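Local coordinates for V-type ATP synthase alpha chain (Nanoarchaeum equitans Kin4-M, PDB 5BN3), which belongs to the ATP synthase alpha/beta family and joins a beta-barrel and a barrel-sandwich domain to a P-loop nucleotide-binding domain and a helical C-terminal region, at residues V12-K15 with G16-I20; I145-P148 with N149-G152; A347-L350 with R351-E355; K535-H538 with E539-K543. All coordinates share one frame; numbering follows the deposited sequence.

All four contacts are local, and along the chain they follow in series without nesting or crossing. Near the N terminus, contact 1 folds the loop after strand 11-15 back against the strand end in the beta-barrel domain. Contact 2 closes a beta turn between strands 140-145 and 152-157 of the barrel-sandwich domain, its centre about 33 Å from that of contact 1. Contact 3 forms the first turn of helix 349-357 in the nucleotide-binding domain; its nearest atoms are about 10 Å from contact 1 and 16 Å from contact 2. Contact 4 starts helix 537-542 near the C terminus, on the opposite side of the chain's centre from the other three.

Contact 1: V12-K15 with G16-I20; sequences VIAK and GKFSI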
ATOM      1  N   VAL A  12      14.807  27.103  13.495  1.00 46.83           N
ATOM      2  CA  VAL A  12      14.537  28.427  14.044  1.00 43.79           C
ATOM      3  C   VAL A  12      14.363  29.434  12.910  1.00 45.22           C
ATOM      4  O   VAL A  12      15.156  29.459  11.968  1.00 49.80           O
ATOM      5  CB  VAL A  12      15.666  28.884  14.991  1.00 53.97           C
ATOM      6  CG1 VAL A  12      15.622  30.393  15.211  1.00 48.51           C
ATOM      7  CG2 VAL A  12      15.567  28.154  16.314  1.00 45.68           C
ATOM      8  N   ILE A  13      13.309  30.242  12.987  1.00 39.57           N
ATOM      9  CA  ILE A  13      13.107  31.326  12.033  1.00 48.25           C
ATOM     10  C   ILE A  13      13.438  32.651  12.710  1.00 44.59           C
ATOM     11  O   ILE A  13      12.953  32.935  13.810  1.00 44.25           O
ATOM     12  CB  ILE A  13      11.665  31.350  11.484  1.00 53.25           C
ATOM     13  CG1 ILE A  13      11.346  30.025  10.789  1.00 53.43           C
ATOM     14  CG2 ILE A  13      11.477  32.503  10.509  1.00 49.12           C
ATOM     15  CD1 ILE A  13       9.901  29.885  10.351  1.00 48.79           C
ATOM     16  N   ALA A  14      14.275  33.453  12.060  1.00 49.21           N
ATOM     17  CA  ALA A  14      14.699  34.730  12.621  1.00 50.70           C
ATOM     18  C   ALA A  14      14.511  35.877  11.638  1.00 51.87           C
ATOM     19  O   ALA A  14      14.687  35.705  10.432  1.00 54.07           O
ATOM     20  CB  ALA A  14      16.151  34.656  13.068  1.00 48.43           C
ATOM     21  N   LYS A  15      14.151  37.046  12.161  1.00 60.77           N
ATOM     22  CA  LYS A  15      14.141  38.265  11.362  1.00 57.78           C
ATOM     23  C   LYS A  15      15.490  38.961  11.496  1.00 59.68           C
ATOM     24  O   LYS A  15      16.074  38.987  12.581  1.00 58.42           O
ATOM     25  CB  LYS A  15      13.030  39.214  11.820  1.00 59.44           C
ATOM     26  CG  LYS A  15      11.709  39.063  11.078  1.00 74.25           C
ATOM     27  CD  LYS A  15      10.876  40.335  11.219  1.00 84.01           C
ATOM     28  CE  LYS A  15       9.558  40.251  10.459  1.00 99.93           C
ATOM     29  NZ  LYS A  15       8.494  39.548  11.227  1.00102.44           N
ATOM     30  N   GLY A  16      15.984  39.519  10.396  1.00 58.78           N
ATOM     31  CA  GLY A  16      17.245  40.237  10.419  1.00 58.60           C
ATOM     32  C   GLY A  16      18.006  40.175   9.109  1.00 55.35           C
ATOM     33  O   GLY A  16      17.421  39.939   8.050  1.00 64.18           O
ATOM     34  N   LYS A  17      19.315  40.397   9.181  1.00 62.55           N
ATOM     35  CA  LYS A  17      20.172  40.331   8.002  1.00 68.66           C
ATOM     36  C   LYS A  17      21.118  39.138   8.096  1.00 60.23           C
ATOM     37  O   LYS A  17      21.917  39.040   9.031  1.00 61.12           O
ATOM     38  CB  LYS A  17      20.962  41.620   7.848  1.00 68.77           C
ATOM     39  N   PHE A  18      21.030  38.236   7.125  1.00 59.49           N
ATOM     40  CA  PHE A  18      21.837  37.021   7.143  1.00 62.39           C
ATOM     41  C   PHE A  18      22.357  36.662   5.756  1.00 59.19           C
ATOM     42  O   PHE A  18      21.907  37.214   4.751  1.00 57.47           O
ATOM     43  CB  PHE A  18      21.018  35.851   7.695  1.00 58.81           C
ATOM     44  CG  PHE A  18      20.528  36.056   9.101  1.00 53.71           C
ATOM     45  CD1 PHE A  18      21.317  35.701  10.182  1.00 57.57           C
ATOM     46  CD2 PHE A  18      19.272  36.595   9.341  1.00 55.48           C
ATOM     47  CE1 PHE A  18      20.865  35.880  11.478  1.00 59.60           C
ATOM     48  CE2 PHE A  18      18.813  36.775  10.634  1.00 50.02           C
ATOM     49  CZ  PHE A  18      19.613  36.419  11.703  1.00 53.64           C
ATOM     50  N   SER A  19      23.309  35.737   5.711  1.00 57.84           N
ATOM     51  CA  SER A  19      23.782  35.184   4.449  1.00 56.02           C
ATOM     52  C   SER A  19      23.508  33.688   4.434  1.00 50.47           C
ATOM     53  O   SER A  19      23.539  33.038   5.480  1.00 50.52           O
ATOM     54  CB  SER A  19      25.275  35.449   4.260  1.00 58.76           C
ATOM     55  OG  SER A  19      25.524  36.831   4.079  1.00 72.03           O
ATOM     56  N   ILE A  20      23.230  33.146   3.252  1.00 49.38           N
ATOM     57  CA  ILE A  20      22.962  31.720   3.109  1.00 55.14           C
ATOM     58  C   ILE A  20      24.193  30.911   3.542  1.00 45.37           C
ATOM     59  O   ILE A  20      25.329  31.258   3.206  1.00 51.18           O
ATOM     60  CB  ILE A  20      22.510  31.378   1.659  1.00 52.59           C
ATOM     61  CG1 ILE A  20      21.887  29.984   1.578  1.00 66.59           C
ATOM     62  CG2 ILE A  20      23.644  31.534   0.669  1.00 49.66           C
ATOM     63  CD1 ILE A  20      20.442  29.953   1.990  1.00 59.10           C
TER
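With its CG anti to the carbonyl carbon (chi1 -60°) and its ring turned almost square to the side-chain stem (chi2 -87°), Phe18 reaches back across the bend toward Ala14, near the end of strand 11-15. The far end of the ring does the touching: CZ lies 4.1 Å from Ala14 CB, with the methyl approaching obliquely. Next to it, CE2 comes within 4.0 Å of Lys15 O, which lies at the ring edge, close to the ring plane. These are light van der Waals contacts. The bend passes through Gly16, whose phi of 150° is in practice open only to glycine. Lys15 directs its long side chain away from the bend, and the ring meets the strand at the small methyl of Ala14. Val60 touches both Ala14 and Phe18, and Ala43 also packs on the ring. The backbone just before Phe18 is fixed by Lys17, whose N and O bond to the side chains of Asn2 and Asn62. The contact is thus a loop residue folded back on the end of strand 11-15 in the N-terminal beta-barrel domain, where that strand lies between strands 3-8 and 42-47.

Contact 2: I145-P148 with N149-G152; sequences IVPP and NVEG
Val150 sets its two methyl groups against different partners, CG1 against the ring of Pro147 and CG2 against Val146. In both pairs the side chains cross obliquely rather than running alongside each other. CG1 lies 3.6 Å from Pro147 CB and 3.7 Å from Pro147 CD, so it sits against the pyrrolidine ring near CB, CG and CD alike. On its other branch, CG2 comes to 3.5 Å from Val146 CB and also touches Val146 CG2. Val150 chi1 (-31°) is well off a staggered value, consistent with some strain, and in this rotation each methyl meets one neighbour. Asn149 adds a further contact to the same proline: its CG lies between its own backbone N and carbonyl carbon, and this turns the amide back so that OD1 rests 3.6 Å from Pro147 CB.

The backbone beneath is a type I beta turn from Pro147 to Val150. Its closing bond, from Val150 N to Pro147 O, is 3.1 Å long with an angle of 163° at the hydrogen. Pro148 takes the second position of the turn, where the phi imposed by its ring suits the required bend.

The turn links strand 140-145, at the edge of one four-stranded sheet, to strand 152-157 of the other. Val146 bonds through its backbone to Gly129 and Asp130, while Pro147 and Pro148 lean on His180 and Trp182 of strand 180-183.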
ATOM      1  N   ILE A 145      50.185  20.197   4.933  1.00 43.60           N
ATOM      2  CA  ILE A 145      49.925  20.732   3.607  1.00 39.63           C
ATOM      3  C   ILE A 145      49.324  22.126   3.721  1.00 43.18           C
ATOM      4  O   ILE A 145      48.368  22.342   4.469  1.00 49.96           O
ATOM      5  CB  ILE A 145      49.002  19.804   2.783  1.00 42.06           C
ATOM      6  CG1 ILE A 145      47.755  19.427   3.586  1.00 39.83           C
ATOM      7  CG2 ILE A 145      49.751  18.542   2.369  1.00 39.16           C
ATOM      8  CD1 ILE A 145      46.742  18.629   2.789  1.00 36.34           C
ATOM      9  N   VAL A 146      49.905  23.072   2.992  1.00 43.54           N
ATOM     10  CA  VAL A 146      49.416  24.443   2.999  1.00 45.41           C
ATOM     11  C   VAL A 146      48.045  24.488   2.336  1.00 45.99           C
ATOM     12  O   VAL A 146      47.756  23.664   1.464  1.00 43.82           O
ATOM     13  CB  VAL A 146      50.401  25.394   2.285  1.00 58.47           C
ATOM     14  CG1 VAL A 146      51.750  25.370   2.976  1.00 57.52           C
ATOM     15  CG2 VAL A 146      50.558  25.011   0.829  1.00 52.69           C
ATOM     16  N   PRO A 147      47.186  25.430   2.762  1.00 47.76           N
ATOM     17  CA  PRO A 147      45.837  25.532   2.192  1.00 52.37           C
ATOM     18  C   PRO A 147      45.875  25.679   0.674  1.00 51.08           C
ATOM     19  O   PRO A 147      46.839  26.240   0.149  1.00 44.37           O
ATOM     20  CB  PRO A 147      45.290  26.814   2.822  1.00 57.39           C
ATOM     21  CG  PRO A 147      46.032  26.947   4.107  1.00 45.35           C
ATOM     22  CD  PRO A 147      47.411  26.419   3.834  1.00 46.61           C
ATOM     23  N   PRO A 148      44.845  25.170  -0.023  1.00 44.91           N
ATOM     24  CA  PRO A 148      44.785  25.239  -1.487  1.00 50.87           C
ATOM     25  C   PRO A 148      44.923  26.658  -2.045  1.00 46.45           C
ATOM     26  O   PRO A 148      45.365  26.816  -3.184  1.00 48.49           O
ATOM     27  CB  PRO A 148      43.392  24.687  -1.802  1.00 49.85           C
ATOM     28  CG  PRO A 148      43.113  23.739  -0.687  1.00 46.09           C
ATOM     29  CD  PRO A 148      43.747  24.359   0.536  1.00 46.33           C
ATOM     30  N   ASN A 149      44.561  27.667  -1.256  1.00 55.17           N
ATOM     31  CA  ASN A 149      44.599  29.048  -1.738  1.00 54.69           C
ATOM     32  C   ASN A 149      45.893  29.826  -1.470  1.00 61.91           C
ATOM     33  O   ASN A 149      46.035  30.959  -1.933  1.00 61.90           O
ATOM     34  CB  ASN A 149      43.379  29.844  -1.245  1.00 58.53           C
ATOM     35  CG  ASN A 149      43.384  30.078   0.262  1.00 67.28           C
ATOM     36  OD1 ASN A 149      44.344  29.750   0.961  1.00 72.40           O
ATOM     37  ND2 ASN A 149      42.303  30.668   0.764  1.00 83.93           N
ATOM     38  N   VAL A 150      46.831  29.238  -0.730  1.00 53.94           N
ATOM     39  CA  VAL A 150      48.096  29.932  -0.482  1.00 52.28           C
ATOM     40  C   VAL A 150      49.160  29.584  -1.525  1.00 61.61           C
ATOM     41  O   VAL A 150      49.256  28.446  -1.994  1.00 55.29           O
ATOM     42  CB  VAL A 150      48.630  29.742   0.967  1.00 60.23           C
ATOM     43  CG1 VAL A 150      47.482  29.572   1.944  1.00 59.49           C
ATOM     44  CG2 VAL A 150      49.580  28.569   1.053  1.00 71.79           C
ATOM     45  N   GLU A 151      49.948  30.590  -1.887  1.00 61.66           N
ATOM     46  CA  GLU A 151      50.939  30.467  -2.944  1.00 65.57           C
ATOM     47  C   GLU A 151      51.946  31.597  -2.786  1.00 62.09           C
ATOM     48  O   GLU A 151      51.606  32.674  -2.294  1.00 63.14           O
ATOM     49  CB  GLU A 151      50.254  30.556  -4.313  1.00 64.76           C
ATOM     50  CG  GLU A 151      51.170  30.344  -5.513  1.00 80.64           C
ATOM     51  CD  GLU A 151      50.474  30.626  -6.834  1.00101.16           C
ATOM     52  OE1 GLU A 151      49.393  31.253  -6.818  1.00103.23           O
ATOM     53  OE2 GLU A 151      51.008  30.223  -7.891  1.00106.23           O
ATOM     54  N   GLY A 152      53.189  31.354  -3.188  1.00 48.72           N
ATOM     55  CA  GLY A 152      54.201  32.391  -3.130  1.00 65.00           C
ATOM     56  C   GLY A 152      55.530  31.907  -2.595  1.00 60.96           C
ATOM     57  O   GLY A 152      55.784  30.704  -2.515  1.00 64.65           O
TER

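Contact 3: A347-L350 with R351-E355; sequences AYLL and RKLAE
Tyr348, buried at the N-cap position, and the stems of Arg351 and Lys352 beside it form the close part of this first helical turn. Arg351 extends with CG anti to its backbone N, then bends at chi3 (70°), which brings the guanidinium back alongside Tyr348, one face against its CB. That carbon lies 3.6 Å from Arg351 NH2, toward the rim of the group. The guanidinium and phenol planes are only 3° apart, but the face contact is with CB and NH2 meets the ring obliquely, so the near-parallel planes do not make a stack. Lys352 runs beside Tyr348 in the same direction: its CG, 3.7 Å from Tyr348 CD1, sits at the ring edge, and CE follows at 4.0 Å from the same CD1 before the end leads away. Arg351 and Lys352 are partly exposed. The polar ends of Tyr348 and Arg351 have partners outside the turn, Glu338 for the hydroxyl and, in a salt bridge, Glu237 of the neighbouring NEQ263 subunit.

Leu349 and Leu353 meet more loosely, although both are buried: their side chains cross at an angle, with Leu349 CG 4.1 Å from Leu353 CD1. Leu349 O accepts Leu353 N at 3.0 Å, while Tyr348 O receives Lys352 N and Leu350 O receives Ala354 N.

The leucine side packs on Asn393 of helix 389-395, and Leu353 also touches Trp325 of helix 322-335, whose Ser333 and Leu329 meet Tyr348 and Lys352.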
ATOM      1  N   ALA A 347      12.538  15.505  -1.979  1.00 33.96           N
ATOM      2  CA  ALA A 347      12.807  15.080  -3.347  1.00 35.54           C
ATOM      3  C   ALA A 347      14.286  15.169  -3.718  1.00 38.27           C
ATOM      4  O   ALA A 347      14.720  14.566  -4.702  1.00 35.39           O
ATOM      5  CB  ALA A 347      11.959  15.883  -4.320  1.00 40.66           C
ATOM      6  N   TYR A 348      15.054  15.919  -2.931  1.00 34.02           N
ATOM      7  CA  TYR A 348      16.478  16.094  -3.199  1.00 33.96           C
ATOM      8  C   TYR A 348      17.360  15.102  -2.437  1.00 29.07           C
ATOM      9  O   TYR A 348      18.564  15.320  -2.298  1.00 30.82           O
ATOM     10  CB  TYR A 348      16.911  17.539  -2.909  1.00 40.91           C
ATOM     11  CG  TYR A 348      16.410  18.102  -1.595  1.00 45.30           C
ATOM     12  CD1 TYR A 348      17.092  17.865  -0.410  1.00 41.33           C
ATOM     13  CD2 TYR A 348      15.271  18.893  -1.545  1.00 45.52           C
ATOM     14  CE1 TYR A 348      16.646  18.384   0.787  1.00 45.97           C
ATOM     15  CE2 TYR A 348      14.819  19.418  -0.351  1.00 53.85           C
ATOM     16  CZ  TYR A 348      15.511  19.160   0.811  1.00 49.79           C
ATOM     17  OH  TYR A 348      15.069  19.676   2.006  1.00 47.98           O
ATOM     18  N   LEU A 349      16.767  14.010  -1.959  1.00 32.00           N
ATOM     19  CA  LEU A 349      17.510  12.998  -1.206  1.00 31.71           C
ATOM     20  C   LEU A 349      18.700  12.444  -1.989  1.00 25.33           C
ATOM     21  O   LEU A 349      19.805  12.355  -1.458  1.00 30.55           O
ATOM     22  CB  LEU A 349      16.588  11.851  -0.782  1.00 31.40           C
ATOM     23  CG  LEU A 349      17.269  10.689  -0.053  1.00 33.05           C
ATOM     24  CD1 LEU A 349      17.900  11.165   1.245  1.00 37.13           C
ATOM     25  CD2 LEU A 349      16.293   9.552   0.215  1.00 32.78           C
ATOM     26  N   LEU A 350      18.469  12.080  -3.248  1.00 29.71           N
ATOM     27  CA  LEU A 350      19.524  11.510  -4.085  1.00 28.91           C
ATOM     28  C   LEU A 350      20.694  12.474  -4.273  1.00 41.68           C
ATOM     29  O   LEU A 350      21.856  12.074  -4.199  1.00 30.16           O
ATOM     30  CB  LEU A 350      18.959  11.095  -5.447  1.00 28.34           C
ATOM     31  CG  LEU A 350      19.979  10.560  -6.458  1.00 36.72           C
ATOM     32  CD1 LEU A 350      20.587   9.258  -5.973  1.00 36.04           C
ATOM     33  CD2 LEU A 350      19.348  10.377  -7.827  1.00 32.65           C
ATOM     34  N   ARG A 351      20.380  13.745  -4.505  1.00 32.74           N
ATOM     35  CA  ARG A 351      21.399  14.772  -4.698  1.00 30.18           C
ATOM     36  C   ARG A 351      22.239  14.956  -3.437  1.00 24.66           C
ATOM     37  O   ARG A 351      23.460  15.120  -3.512  1.00 38.36           O
ATOM     38  CB  ARG A 351      20.737  16.099  -5.093  1.00 37.11           C
ATOM     39  CG  ARG A 351      21.702  17.195  -5.527  1.00 47.58           C
ATOM     40  CD  ARG A 351      20.959  18.499  -5.791  1.00 53.72           C
ATOM     41  NE  ARG A 351      20.463  19.104  -4.556  1.00 60.65           N
ATOM     42  CZ  ARG A 351      19.419  19.923  -4.492  1.00 55.77           C
ATOM     43  NH1 ARG A 351      18.751  20.233  -5.593  1.00 72.89           N
ATOM     44  NH2 ARG A 351      19.036  20.423  -3.326  1.00 64.41           N
ATOM     45  N   LYS A 352      21.579  14.918  -2.281  1.00 30.14           N
ATOM     46  CA  LYS A 352      22.262  15.072  -0.999  1.00 28.70           C
ATOM     47  C   LYS A 352      23.189  13.897  -0.721  1.00 37.50           C
ATOM     48  O   LYS A 352      24.326  14.089  -0.296  1.00 32.05           O
ATOM     49  CB  LYS A 352      21.244  15.218   0.138  1.00 33.06           C
ATOM     50  CG  LYS A 352      20.535  16.569   0.183  1.00 45.96           C
ATOM     51  CD  LYS A 352      21.497  17.686   0.573  1.00 44.35           C
ATOM     52  CE  LYS A 352      20.778  19.025   0.701  1.00 65.34           C
ATOM     53  NZ  LYS A 352      21.669  20.084   1.264  1.00 64.93           N
ATOM     54  N   LEU A 353      22.696  12.684  -0.957  1.00 29.02           N
ATOM     55  CA  LEU A 353      23.511  11.481  -0.807  1.00 28.68           C
ATOM     56  C   LEU A 353      24.729  11.538  -1.723  1.00 26.66           C
ATOM     57  O   LEU A 353      25.824  11.120  -1.344  1.00 35.02           O
ATOM     58  CB  LEU A 353      22.679  10.232  -1.117  1.00 29.39           C
ATOM     59  CG  LEU A 353      21.623   9.835  -0.083  1.00 37.15           C
ATOM     60  CD1 LEU A 353      20.774   8.685  -0.596  1.00 37.56           C
ATOM     61  CD2 LEU A 353      22.283   9.449   1.229  1.00 36.89           C
ATOM     62  N   ALA A 354      24.533  12.069  -2.926  1.00 29.38           N
ATOM     63  CA  ALA A 354      25.613  12.195  -3.894  1.00 29.76           C
ATOM     64  C   ALA A 354      26.713  13.132  -3.399  1.00 35.26           C
ATOM     65  O   ALA A 354      27.887  12.905  -3.673  1.00 35.51           O
ATOM     66  CB  ALA A 354      25.073  12.672  -5.223  1.00 31.32           C
ATOM     67  N   GLU A 355      26.333  14.182  -2.675  1.00 38.20           N
ATOM     68  CA  GLU A 355      27.315  15.113  -2.114  1.00 38.66           C
ATOM     69  C   GLU A 355      28.289  14.412  -1.168  1.00 47.35           C
ATOM     70  O   GLU A 355      29.408  14.876  -0.960  1.00 40.26           O
ATOM     71  CB  GLU A 355      26.613  16.272  -1.392  1.00 43.60           C
ATOM     72  CG  GLU A 355      25.909  17.256  -2.320  1.00 42.28           C
ATOM     73  CD  GLU A 355      25.190  18.362  -1.565  1.00 63.26           C
ATOM     74  OE1 GLU A 355      25.383  18.476  -0.333  1.00 57.78           O
ATOM     75  OE2 GLU A 355      24.428  19.119  -2.203  1.00 52.33           O
TER

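Contact 4: K535-H538 with E539-K543; sequences KGIH and EKIIK
Gly536, the first residue to leave helical angles after helix 529-533 (phi 75°), precedes helix 537-542, where Ile541 N bonds to Ile537 O and Ile542 N to His538 O, each at 3.1 Å, while Lys540 N reaches Gly536 O only weakly. The main side-chain pair is His538 and Glu539, which lie side by side and point the same way. His538 holds its CG between the backbone N and the carbonyl carbon (chi1 66°), and this lays one ring face over the next peptide, with Glu539 N 3.2 Å from His538 CG. Glu539 CG covers the same face in a CH-pi contact, 3.8 Å from the His538 ring centroid and 28° off the ring normal, displaced toward NE2. This short helix belongs to the helical bundle at the C-terminal end of the subunit, packed among helices 472-489, 503-523 and 552-562. From the first of these, Arg482 forms a salt bridge with Glu539 OE2, which probably fixes the carboxylate, and His479 meets the His538 ring edge-to-face. On another side of the turn, Ile541 CG1 rests 3.3 Å from Ile537 O, and both isoleucines pack against Tyr516 and Ile559.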
ATOM      1  N   LYS A 535      35.226 -40.025   6.494  1.00 79.73           N
ATOM      2  CA  LYS A 535      36.629 -39.739   6.774  1.00 84.55           C
ATOM      3  C   LYS A 535      36.766 -38.463   7.601  1.00 85.45           C
ATOM      4  O   LYS A 535      37.745 -38.285   8.329  1.00 77.84           O
ATOM      5  CB  LYS A 535      37.413 -39.622   5.483  1.00 78.79           C
ATOM      6  N   GLY A 536      35.785 -37.575   7.471  1.00 91.79           N
ATOM      7  CA  GLY A 536      35.707 -36.382   8.294  1.00 77.28           C
ATOM      8  C   GLY A 536      36.683 -35.282   7.927  1.00 74.73           C
ATOM      9  O   GLY A 536      37.016 -34.440   8.762  1.00 69.31           O
ATOM     10  N   ILE A 537      37.141 -35.282   6.679  1.00 66.00           N
ATOM     11  CA  ILE A 537      38.064 -34.257   6.204  1.00 66.21           C
ATOM     12  C   ILE A 537      37.353 -32.909   6.090  1.00 74.07           C
ATOM     13  O   ILE A 537      37.960 -31.856   6.299  1.00 63.54           O
ATOM     14  CB  ILE A 537      38.682 -34.636   4.841  1.00 68.07           C
ATOM     15  CG1 ILE A 537      39.196 -36.077   4.865  1.00 83.87           C
ATOM     16  CG2 ILE A 537      39.811 -33.687   4.485  1.00 63.44           C
ATOM     17  CD1 ILE A 537      39.723 -36.565   3.525  1.00 74.11           C
ATOM     18  N   HIS A 538      36.064 -32.945   5.764  1.00 64.02           N
ATOM     19  CA  HIS A 538      35.285 -31.718   5.634  1.00 65.32           C
ATOM     20  C   HIS A 538      35.163 -30.976   6.963  1.00 68.26           C
ATOM     21  O   HIS A 538      35.218 -29.747   6.998  1.00 64.77           O
ATOM     22  CB  HIS A 538      33.904 -31.997   5.025  1.00 62.46           C
ATOM     23  CG  HIS A 538      33.003 -32.821   5.892  1.00 67.48           C
ATOM     24  ND1 HIS A 538      33.134 -34.184   6.024  1.00 76.21           N
ATOM     25  CD2 HIS A 538      31.935 -32.470   6.651  1.00 68.49           C
ATOM     26  CE1 HIS A 538      32.195 -34.640   6.838  1.00 71.71           C
ATOM     27  NE2 HIS A 538      31.457 -33.619   7.230  1.00 80.54           N
ATOM     28  N   GLU A 539      35.017 -31.724   8.053  1.00 60.81           N
ATOM     29  CA  GLU A 539      34.908 -31.123   9.378  1.00 61.60           C
ATOM     30  C   GLU A 539      36.226 -30.515   9.857  1.00 63.48           C
ATOM     31  O   GLU A 539      36.228 -29.577  10.653  1.00 61.74           O
ATOM     32  CB  GLU A 539      34.384 -32.139  10.400  1.00 71.82           C
ATOM     33  CG  GLU A 539      32.972 -32.657  10.125  1.00 77.51           C
ATOM     34  CD  GLU A 539      31.887 -31.605  10.330  1.00 98.85           C
ATOM     35  OE1 GLU A 539      32.211 -30.452  10.686  1.00 86.22           O
ATOM     36  OE2 GLU A 539      30.699 -31.938  10.135  1.00 90.23           O
ATOM     37  N   LYS A 540      37.343 -31.047   9.369  1.00 59.62           N
ATOM     38  CA  LYS A 540      38.657 -30.503   9.707  1.00 62.97           C
ATOM     39  C   LYS A 540      38.907 -29.183   8.984  1.00 57.59           C
ATOM     40  O   LYS A 540      39.468 -28.247   9.555  1.00 53.96           O
ATOM     41  CB  LYS A 540      39.767 -31.505   9.370  1.00 67.45           C
ATOM     42  CG  LYS A 540      39.705 -32.790  10.179  1.00 83.91           C
ATOM     43  CD  LYS A 540      39.511 -32.490  11.657  1.00 90.39           C
ATOM     44  CE  LYS A 540      38.330 -33.261  12.225  1.00 81.80           C
ATOM     45  NZ  LYS A 540      37.835 -32.656  13.493  1.00 88.21           N
ATOM     46  N   ILE A 541      38.488 -29.121   7.723  1.00 59.04           N
ATOM     47  CA  ILE A 541      38.605 -27.906   6.920  1.00 52.55           C
ATOM     48  C   ILE A 541      37.768 -26.768   7.510  1.00 51.01           C
ATOM     49  O   ILE A 541      38.216 -25.622   7.574  1.00 45.83           O
ATOM     50  CB  ILE A 541      38.179 -28.167   5.454  1.00 62.87           C
ATOM     51  CG1 ILE A 541      39.117 -29.186   4.800  1.00 61.22           C
ATOM     52  CG2 ILE A 541      38.164 -26.877   4.651  1.00 53.49           C
ATOM     53  CD1 ILE A 541      38.780 -29.489   3.354  1.00 53.98           C
ATOM     54  N   ILE A 542      36.556 -27.100   7.946  1.00 47.77           N
ATOM     55  CA  ILE A 542      35.635 -26.126   8.530  1.00 57.40           C
ATOM     56  C   ILE A 542      36.196 -25.477   9.806  1.00 67.21           C
ATOM     57  O   ILE A 542      35.938 -24.302  10.078  1.00 56.62           O
ATOM     58  CB  ILE A 542      34.243 -26.776   8.779  1.00 49.95           C
ATOM     59  CG1 ILE A 542      33.531 -27.012   7.442  1.00 46.39           C
ATOM     60  CG2 ILE A 542      33.375 -25.915   9.672  1.00 60.20           C
ATOM     61  CD1 ILE A 542      32.204 -27.744   7.562  1.00 58.18           C
ATOM     62  N   LYS A 543      36.990 -26.232  10.561  1.00 54.78           N
ATOM     63  CA  LYS A 543      37.562 -25.744  11.816  1.00 55.67           C
ATOM     64  C   LYS A 543      38.859 -24.953  11.630  1.00 50.95           C
ATOM     65  O   LYS A 543      39.366 -24.359  12.582  1.00 53.33           O
ATOM     66  CB  LYS A 543      37.807 -26.916  12.771  1.00 64.32           C
ATOM     67  CG  LYS A 543      36.547 -27.639  13.214  1.00 67.59           C
ATOM     68  CD  LYS A 543      36.877 -28.987  13.843  1.00 84.87           C
ATOM     69  CE  LYS A 543      37.846 -28.843  15.004  1.00101.35           C
ATOM     70  NZ  LYS A 543      38.211 -30.163  15.590  1.00 99.87           N
TER